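Local coordinates for variant surface glycoprotein MITAT 1.1 (Trypanosoma brucei brucei, PDB 5LY9), which forms a dense coat on the surface of the parasite, whose serial replacement by antigenically distinct variants lets the trypanosome evade the host immune response, at residues I92-A97 against E251-E256; S104-L109 against C145-P150; L14-T19 against Y167-H172. All blocks are in the same frame, centred on the assembly; numbering follows the deposited sequence.

Contact 1 of 3, residues I92-A97 against E251-E256; sequences IRSARA and EARNRE
A252 lets helix 244-254 come close to helix 62-114. Its methyl group faces helix 62-114 and lies 3.7 Å from the CA of S94, with the CB of A97 a little farther along the same helix. The CA atoms of S94 and A252 are accordingly only 4.8 Å apart.

Polar side chains bracket this small apolar centre. R93 leaves its helix with CG anti to the backbone N (chi1 -178°) and runs extended to NE, so that its aliphatic part and NE pass over the A252 methyl, which lies over one face of the guanidinium. At the edge of the same group, NH2 of R93 donates in plane to the anti lone pair of OE2 of E251, 2.8 Å away and nearly straight at 165°; guanidinium and carboxylate planes are steeply turned against each other. NE of R93 forms a salt bridge with E248, one turn before A252 on helix 244-254. R255 lies alongside R93, pointing the same way. E251 stands over its guanidinium face in a long pairing of charges alone, with no N-H aimed at the oxygen, and probably offsets the repulsion between the two arginines. A water accepts from NH1 of both and donates to OE2 of E251.

Beyond A252, OG of S94, anti to its own backbone N, donates to the anti lone pair of OE2 of E256 at 2.6 Å, while OE1 of E256 forms salt bridges with K258 and R159. The pattern is alanine-mediated close helix packing flanked by a salt-bridge network, here joining the C-terminal end of helix 244-254 to a long helix of the elongated VSG N-terminal domain.

Contact 2 of 3, residues S104-L109 against C145-P150; sequences SIDEFL and CALSMP. With GOL (glycerol), chain E.
The loop 145-150 lies on helix 62-114 with no direct hydrogen bond between the two segments. The centre of the match is L147, whose backbone makes an inverse gamma turn, with a weak bond from N of S148 to O of A146.

L147 holds CG anti to its carbonyl carbon (chi1 -55°), and CD2 is the branch that meets both D106 and L109. D106, likewise with CG anti to its carbonyl carbon, slides past it in the opposite direction, so that OD1 of D106 lies 3.6 Å from CD2 of L147. The D106 carboxylate thus rests against the turn, but its polar partners lie elsewhere: OD2 is hydrogen-bonded to Y100 of the second subunit and forms a salt bridge with K102, and OD1 probably bonds to T18. With these partners on both oxygens, the group is probably held firmly in its ionised form.

One turn on, L109 also places CG anti to its carbonyl carbon (chi1 -71°) and crosses L147 at about a right angle. CD1 of L109 touches CD2 of L147 at 4.1 Å and meets SG of C145 at the same distance. That sulfur, anti to its backbone N, is directed to its disulfide partner C15.

A glycerol, probably from the crystallisation liquor, bridges the two segments. Its O1 and O2 both donate to O of L147, O2 at 2.7 Å, while its O3 donates to OE1 of E107, 2.7 Å away. The E107 chain bends at chi2 (69°), and its carboxylate also accepts from the backbone N of L214 and of A215 of the second subunit. This is a loop tethered by its disulfide to helix 8-21 and packed on helix 62-114, at the dimer interface of the VSG N-terminal domain.

Contact 3 of 3, residues L14-T19 against Y167-H172; sequences LCKLTT and YPNLQH
The type I beta turn from Y167 to L170 closes over helix 8-21 in the A-type VSG N-terminal domain, presenting its side chains to the helix in order although the loop has no regular secondary structure. The turn carries a weak backbone bond from N of L170 to O of Y167.

Y167 comes first. Its CG is anti to the carbonyl carbon (chi1 -56°), which brings the CD2-CE2 side of the ring to the end of L17. L17 for its part has CG anti to the backbone N (chi1 176°), and both of its methyls reach the ring: CD2 lies 3.8 Å from CD2 of Y167, approaching obliquely, while CD1 sits in the plane of the ring at its edge. W246 of helix 244-254 fixes the tyrosine further, meeting its ring edge-to-face and accepting a hydrogen bond from its OH through the backbone O.

Next in contact is N169, whose side chain crosses that of K16 at about a right angle. The K16 chain bends at chi3, and its NZ comes 3.7 Å from ND2 of N169, two nitrogens that meet with no hydrogen bond between them. ND2 of N169 is hydrogen-bonded to E161.

L170 completes the turn and returns to the apolar interior. Its two methyls divide their contacts: CD1 approaches CD2 of L17 at 4.3 Å, whereas the other branch is directed to L14. W246 also packs on L14, L17 and L170, so helix 244-254 helps to close the cluster, and L109 of helix 62-114 adds to it at L14. The leucines L14 and L170 cross at about a right angle, with CD2 of L14 4.0 Å from CD2 of L170.

The three contacts show how long and short helices and loops are drawn into one body in a protein built around long helices. Contacts 2 and 3 are directly joined, their centres 13 Å apart: the disulfide between SG of C145 and SG of C15 spans 2.1 Å, and OD1 of D106 lies 2.6 Å from OG1 of T18, a probable hydrogen bond, with CD1 of I105 packed on CD2 of L17. Contact 1 shares helix 62-114 with contact 2, centres about 19 Å apart, and both touch the second subunit, whereas contact 3 does not. Helix 244-254, used by contact 1, also supplies W246 to contact 3.

Contact 1 of 3, residues I92-A97 against E251-E256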
# COMPACT_ATOMS: atom_id res chain seq x y z
N ILE A 92 3.08 1.39 -1.13
CA ILE A 92 2.39 0.69 -2.21
C ILE A 92 3.34 0.47 -3.41
O ILE A 92 3.37 -0.66 -4.02
CB ILE A 92 1.11 1.42 -2.62
CG1 ILE A 92 0.11 1.33 -1.46
CG2 ILE A 92 0.49 0.80 -3.86
CD1 ILE A 92 -1.13 2.14 -1.79
N ARG A 93 4.09 1.49 -3.76
CA ARG A 93 5.01 1.39 -4.88
C ARG A 93 5.99 0.21 -4.64
O ARG A 93 6.24 -0.64 -5.53
CB ARG A 93 5.80 2.67 -5.08
CG ARG A 93 6.74 2.65 -6.23
CD ARG A 93 7.78 3.73 -6.13
NE ARG A 93 8.69 3.66 -7.26
CZ ARG A 93 9.75 4.42 -7.37
NH1 ARG A 93 10.03 5.36 -6.44
NH2 ARG A 93 10.49 4.33 -8.43
N SER A 94 6.57 0.14 -3.44
CA SER A 94 7.55 -0.90 -3.18
C SER A 94 6.92 -2.30 -3.12
O SER A 94 7.47 -3.27 -3.68
CB SER A 94 8.32 -0.64 -1.87
OG SER A 94 9.35 -1.60 -1.65
N ALA A 95 5.80 -2.41 -2.44
CA ALA A 95 5.06 -3.70 -2.41
C ALA A 95 4.78 -4.17 -3.83
O ALA A 95 5.06 -5.33 -4.14
CB ALA A 95 3.81 -3.59 -1.57
N ARG A 96 4.29 -3.31 -4.71
CA ARG A 96 3.89 -3.77 -6.06
C ARG A 96 5.10 -3.97 -6.93
O ARG A 96 5.08 -4.84 -7.83
CB ARG A 96 2.86 -2.84 -6.67
CG ARG A 96 3.34 -1.49 -7.15
CD ARG A 96 3.68 -1.61 -8.61
NE ARG A 96 3.98 -0.34 -9.34
CZ ARG A 96 5.14 0.28 -9.32
NH1 ARG A 96 6.12 -0.04 -8.45
NH2 ARG A 96 5.34 1.31 -10.11
N ALA A 97 6.17 -3.24 -6.68
CA ALA A 97 7.38 -3.37 -7.52
C ALA A 97 7.99 -4.73 -7.22
O ALA A 97 8.36 -5.51 -8.16
CB ALA A 97 8.36 -2.31 -7.19
N GLU A 251 14.85 0.85 -6.76
CA GLU A 251 14.59 2.26 -6.41
C GLU A 251 13.42 2.36 -5.44
O GLU A 251 13.51 3.09 -4.43
CB GLU A 251 14.32 3.06 -7.66
CG GLU A 251 14.06 4.52 -7.35
CD GLU A 251 14.01 5.40 -8.58
OE1 GLU A 251 15.12 5.76 -9.08
OE2 GLU A 251 12.89 5.67 -9.04
N ALA A 252 12.34 1.61 -5.66
CA ALA A 252 11.22 1.71 -4.76
C ALA A 252 11.62 1.24 -3.37
O ALA A 252 11.18 1.79 -2.37
CB ALA A 252 10.06 0.89 -5.27
N ARG A 253 12.42 0.18 -3.30
CA ARG A 253 12.82 -0.25 -1.98
C ARG A 253 13.63 0.83 -1.26
O ARG A 253 13.42 1.10 -0.07
CB ARG A 253 13.59 -1.59 -2.06
CG ARG A 253 13.46 -2.34 -0.73
CD ARG A 253 14.18 -3.63 -0.68
NE ARG A 253 13.66 -4.45 0.42
CZ ARG A 253 14.21 -5.60 0.79
NH1 ARG A 253 15.35 -6.07 0.18
NH2 ARG A 253 13.58 -6.32 1.75
N ASN A 254 14.54 1.45 -2.00
CA ASN A 254 15.35 2.49 -1.38
C ASN A 254 14.52 3.67 -0.95
O ASN A 254 14.91 4.36 0.04
CB ASN A 254 16.40 2.97 -2.35
CG ASN A 254 17.57 2.07 -2.41
OD1 ASN A 254 17.83 1.33 -1.44
ND2 ASN A 254 18.29 2.11 -3.54
N ARG A 255 13.42 3.94 -1.64
CA ARG A 255 12.57 5.13 -1.33
C ARG A 255 11.40 4.91 -0.38
O ARG A 255 10.61 5.86 -0.16
CB ARG A 255 12.11 5.82 -2.63
CG ARG A 255 13.38 6.32 -3.27
CD ARG A 255 13.26 6.98 -4.58
NE ARG A 255 14.62 7.35 -5.03
CZ ARG A 255 14.86 8.12 -6.09
NH1 ARG A 255 13.85 8.67 -6.77
NH2 ARG A 255 16.10 8.37 -6.44
N GLU A 256 11.38 3.77 0.31
CA GLU A 256 10.28 3.47 1.22
C GLU A 256 10.26 4.49 2.34
O GLU A 256 11.30 4.76 3.02
CB GLU A 256 10.48 2.11 1.86
CG GLU A 256 10.32 0.99 0.88
CD GLU A 256 10.81 -0.37 1.37
OE1 GLU A 256 11.53 -0.40 2.34
OE2 GLU A 256 10.47 -1.41 0.72
O HOH W 1 11.51 7.78 -6.95

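Contact 2 of 3, residues S104-L109 against C145-P150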
# COMPACT_ATOMS: atom_id res chain seq x y z
N SER A 104 7.50 -12.31 -12.38
CA SER A 104 8.23 -12.71 -13.54
C SER A 104 9.32 -13.74 -13.23
O SER A 104 9.47 -14.74 -13.98
CB SER A 104 8.94 -11.52 -14.23
OG SER A 104 7.92 -10.51 -14.61
N ILE A 105 10.07 -13.53 -12.13
CA ILE A 105 11.04 -14.52 -11.70
C ILE A 105 10.36 -15.88 -11.50
O ILE A 105 10.85 -16.89 -11.98
CB ILE A 105 11.75 -14.08 -10.43
CG1 ILE A 105 12.59 -12.82 -10.77
CG2 ILE A 105 12.59 -15.22 -9.87
CD1 ILE A 105 13.12 -12.18 -9.50
N ASP A 106 9.26 -15.90 -10.78
CA ASP A 106 8.64 -17.19 -10.45
C ASP A 106 8.15 -17.90 -11.74
O ASP A 106 8.23 -19.13 -11.89
CB ASP A 106 7.49 -16.99 -9.44
CG ASP A 106 7.97 -16.64 -8.04
OD1 ASP A 106 9.21 -16.61 -7.81
OD2 ASP A 106 7.07 -16.43 -7.16
N GLU A 107 7.60 -17.12 -12.65
CA GLU A 107 7.06 -17.71 -13.90
C GLU A 107 8.22 -18.32 -14.70
O GLU A 107 8.12 -19.45 -15.24
CB GLU A 107 6.26 -16.68 -14.68
CG GLU A 107 5.68 -17.13 -16.02
CD GLU A 107 4.56 -18.16 -15.90
OE1 GLU A 107 3.87 -18.14 -14.81
OE2 GLU A 107 4.33 -18.87 -16.95
N PHE A 108 9.32 -17.58 -14.83
CA PHE A 108 10.44 -18.09 -15.66
C PHE A 108 11.09 -19.30 -14.97
O PHE A 108 11.42 -20.30 -15.63
CB PHE A 108 11.43 -17.04 -16.08
CG PHE A 108 12.25 -17.45 -17.23
CD1 PHE A 108 11.69 -17.44 -18.54
CD2 PHE A 108 13.49 -18.00 -17.05
CE1 PHE A 108 12.42 -17.87 -19.60
CE2 PHE A 108 14.22 -18.43 -18.14
CZ PHE A 108 13.70 -18.41 -19.37
N LEU A 109 11.35 -19.20 -13.66
CA LEU A 109 11.92 -20.35 -12.95
C LEU A 109 11.01 -21.58 -13.05
O LEU A 109 11.51 -22.69 -13.24
CB LEU A 109 12.22 -20.07 -11.47
CG LEU A 109 13.40 -19.15 -11.14
CD1 LEU A 109 13.43 -18.89 -9.66
CD2 LEU A 109 14.76 -19.68 -11.55
N CYS A 145 12.84 -22.19 -2.45
CA CYS A 145 12.43 -21.63 -3.74
C CYS A 145 10.94 -21.86 -3.97
O CYS A 145 10.55 -22.66 -4.86
CB CYS A 145 13.29 -22.25 -4.82
SG CYS A 145 13.39 -21.22 -6.31
N ALA A 146 10.12 -21.17 -3.19
CA ALA A 146 8.69 -21.36 -3.24
C ALA A 146 8.27 -20.37 -4.32
O ALA A 146 8.36 -19.11 -4.14
CB ALA A 146 8.00 -21.06 -1.93
N LEU A 147 7.71 -20.90 -5.37
CA LEU A 147 7.30 -19.99 -6.51
C LEU A 147 5.84 -19.60 -6.21
O LEU A 147 4.90 -19.95 -6.94
CB LEU A 147 7.47 -20.72 -7.77
CG LEU A 147 8.85 -21.28 -7.96
CD1 LEU A 147 9.00 -22.06 -9.25
CD2 LEU A 147 9.88 -20.16 -7.94
N SER A 148 5.68 -18.90 -5.09
CA SER A 148 4.38 -18.51 -4.60
C SER A 148 4.51 -17.24 -3.79
O SER A 148 5.61 -16.89 -3.38
CB SER A 148 3.76 -19.61 -3.69
OG SER A 148 4.61 -19.91 -2.61
N MET A 149 3.38 -16.60 -3.49
CA MET A 149 3.37 -15.38 -2.73
C MET A 149 2.63 -15.64 -1.44
O MET A 149 1.51 -16.19 -1.47
CB MET A 149 2.66 -14.25 -3.52
CG MET A 149 2.50 -12.91 -2.79
SD MET A 149 4.05 -12.06 -2.55
CE MET A 149 4.27 -11.34 -4.19
N PRO A 150 3.21 -15.23 -0.26
CA PRO A 150 2.51 -15.58 0.97
C PRO A 150 1.38 -14.59 1.29
O PRO A 150 1.28 -13.53 0.66
CB PRO A 150 3.58 -15.49 2.05
CG PRO A 150 4.45 -14.42 1.49
CD PRO A 150 4.56 -14.76 0.02
C1 GOL E . 4.72 -21.21 -10.15
O1 GOL E . 4.19 -21.74 -8.93
C2 GOL E . 4.07 -19.87 -10.47
O2 GOL E . 4.39 -18.97 -9.43
C3 GOL E . 4.66 -19.26 -11.71
O3 GOL E . 4.27 -19.97 -12.90

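Contact 3 of 3, residues L14-T19 against Y167-H172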
# COMPACT_ATOMS: atom_id res chain seq x y z
N LEU A 14 18.56 -16.45 -7.75
CA LEU A 14 17.21 -16.09 -8.07
C LEU A 14 16.22 -16.64 -7.06
O LEU A 14 15.28 -15.94 -6.69
CB LEU A 14 16.79 -16.51 -9.50
CG LEU A 14 17.57 -15.74 -10.61
CD1 LEU A 14 17.41 -16.46 -11.91
CD2 LEU A 14 17.12 -14.29 -10.72
N CYS A 15 16.41 -17.89 -6.65
CA CYS A 15 15.59 -18.47 -5.54
C CYS A 15 15.71 -17.65 -4.23
O CYS A 15 14.74 -17.36 -3.58
CB CYS A 15 15.96 -19.90 -5.24
SG CYS A 15 15.51 -21.05 -6.57
N LYS A 16 16.92 -17.22 -3.89
CA LYS A 16 17.13 -16.36 -2.72
C LYS A 16 16.39 -15.05 -2.88
O LYS A 16 15.78 -14.58 -1.93
CB LYS A 16 18.64 -16.11 -2.50
CG LYS A 16 19.39 -17.34 -2.01
CD LYS A 16 20.91 -17.12 -2.13
CE LYS A 16 21.52 -16.20 -1.17
NZ LYS A 16 23.04 -16.20 -1.16
N LEU A 17 16.45 -14.47 -4.06
CA LEU A 17 15.80 -13.19 -4.28
C LEU A 17 14.30 -13.34 -4.21
O LEU A 17 13.65 -12.51 -3.54
CB LEU A 17 16.22 -12.59 -5.61
CG LEU A 17 15.57 -11.27 -6.07
CD1 LEU A 17 15.85 -10.15 -5.04
CD2 LEU A 17 16.02 -10.84 -7.48
N THR A 18 13.73 -14.36 -4.89
CA THR A 18 12.29 -14.50 -4.81
C THR A 18 11.82 -14.73 -3.35
O THR A 18 10.79 -14.18 -2.94
CB THR A 18 11.72 -15.52 -5.85
OG1 THR A 18 10.29 -15.39 -5.84
CG2 THR A 18 12.04 -16.87 -5.44
N THR A 19 12.59 -15.51 -2.57
CA THR A 19 12.33 -15.68 -1.14
C THR A 19 12.33 -14.33 -0.39
O THR A 19 11.43 -14.04 0.37
CB THR A 19 13.34 -16.67 -0.54
OG1 THR A 19 13.26 -17.93 -1.28
CG2 THR A 19 13.07 -16.88 0.90
N TYR A 167 21.60 -5.83 -6.52
CA TYR A 167 21.34 -7.25 -6.31
C TYR A 167 22.67 -8.00 -6.26
O TYR A 167 23.17 -8.52 -7.28
CB TYR A 167 20.48 -7.81 -7.44
CG TYR A 167 19.17 -7.07 -7.65
CD1 TYR A 167 19.11 -5.88 -8.41
CD2 TYR A 167 17.99 -7.57 -7.11
CE1 TYR A 167 17.84 -5.27 -8.63
CE2 TYR A 167 16.78 -7.01 -7.34
CZ TYR A 167 16.72 -5.85 -8.07
OH TYR A 167 15.46 -5.30 -8.23
N PRO A 168 23.28 -8.03 -5.09
CA PRO A 168 24.73 -8.40 -5.05
C PRO A 168 25.03 -9.85 -5.36
O PRO A 168 26.14 -10.15 -5.81
CB PRO A 168 25.13 -8.11 -3.60
CG PRO A 168 23.84 -8.12 -2.86
CD PRO A 168 22.83 -7.52 -3.79
N ASN A 169 24.06 -10.74 -5.15
CA ASN A 169 24.31 -12.17 -5.35
C ASN A 169 23.97 -12.68 -6.74
O ASN A 169 24.32 -13.83 -7.08
CB ASN A 169 23.65 -12.98 -4.24
CG ASN A 169 24.23 -12.65 -2.90
OD1 ASN A 169 25.44 -12.51 -2.77
ND2 ASN A 169 23.39 -12.56 -1.88
N LEU A 170 23.26 -11.88 -7.56
CA LEU A 170 23.01 -12.27 -8.93
C LEU A 170 24.25 -12.25 -9.73
O LEU A 170 25.04 -11.27 -9.72
CB LEU A 170 21.97 -11.35 -9.61
CG LEU A 170 20.57 -11.35 -9.00
CD1 LEU A 170 19.57 -10.71 -9.96
CD2 LEU A 170 19.99 -12.60 -8.44
N GLN A 171 24.47 -13.34 -10.45
CA GLN A 171 25.64 -13.49 -11.28
C GLN A 171 25.50 -12.72 -12.55
O GLN A 171 24.37 -12.35 -12.96
CB GLN A 171 25.82 -14.97 -11.64
CG GLN A 171 25.93 -15.86 -10.43
CD GLN A 171 27.04 -15.39 -9.52
OE1 GLN A 171 26.80 -14.71 -8.50
NE2 GLN A 171 28.23 -15.55 -9.98
N HIS A 172 26.65 -12.46 -13.18
CA HIS A 172 26.66 -11.74 -14.46
C HIS A 172 27.75 -12.36 -15.35
O HIS A 172 28.77 -12.80 -14.83
CB HIS A 172 26.85 -10.20 -14.31
CG HIS A 172 28.12 -9.80 -13.64
ND1 HIS A 172 29.26 -9.51 -14.34
CD2 HIS A 172 28.42 -9.64 -12.32
CE1 HIS A 172 30.23 -9.20 -13.49
NE2 HIS A 172 29.76 -9.33 -12.26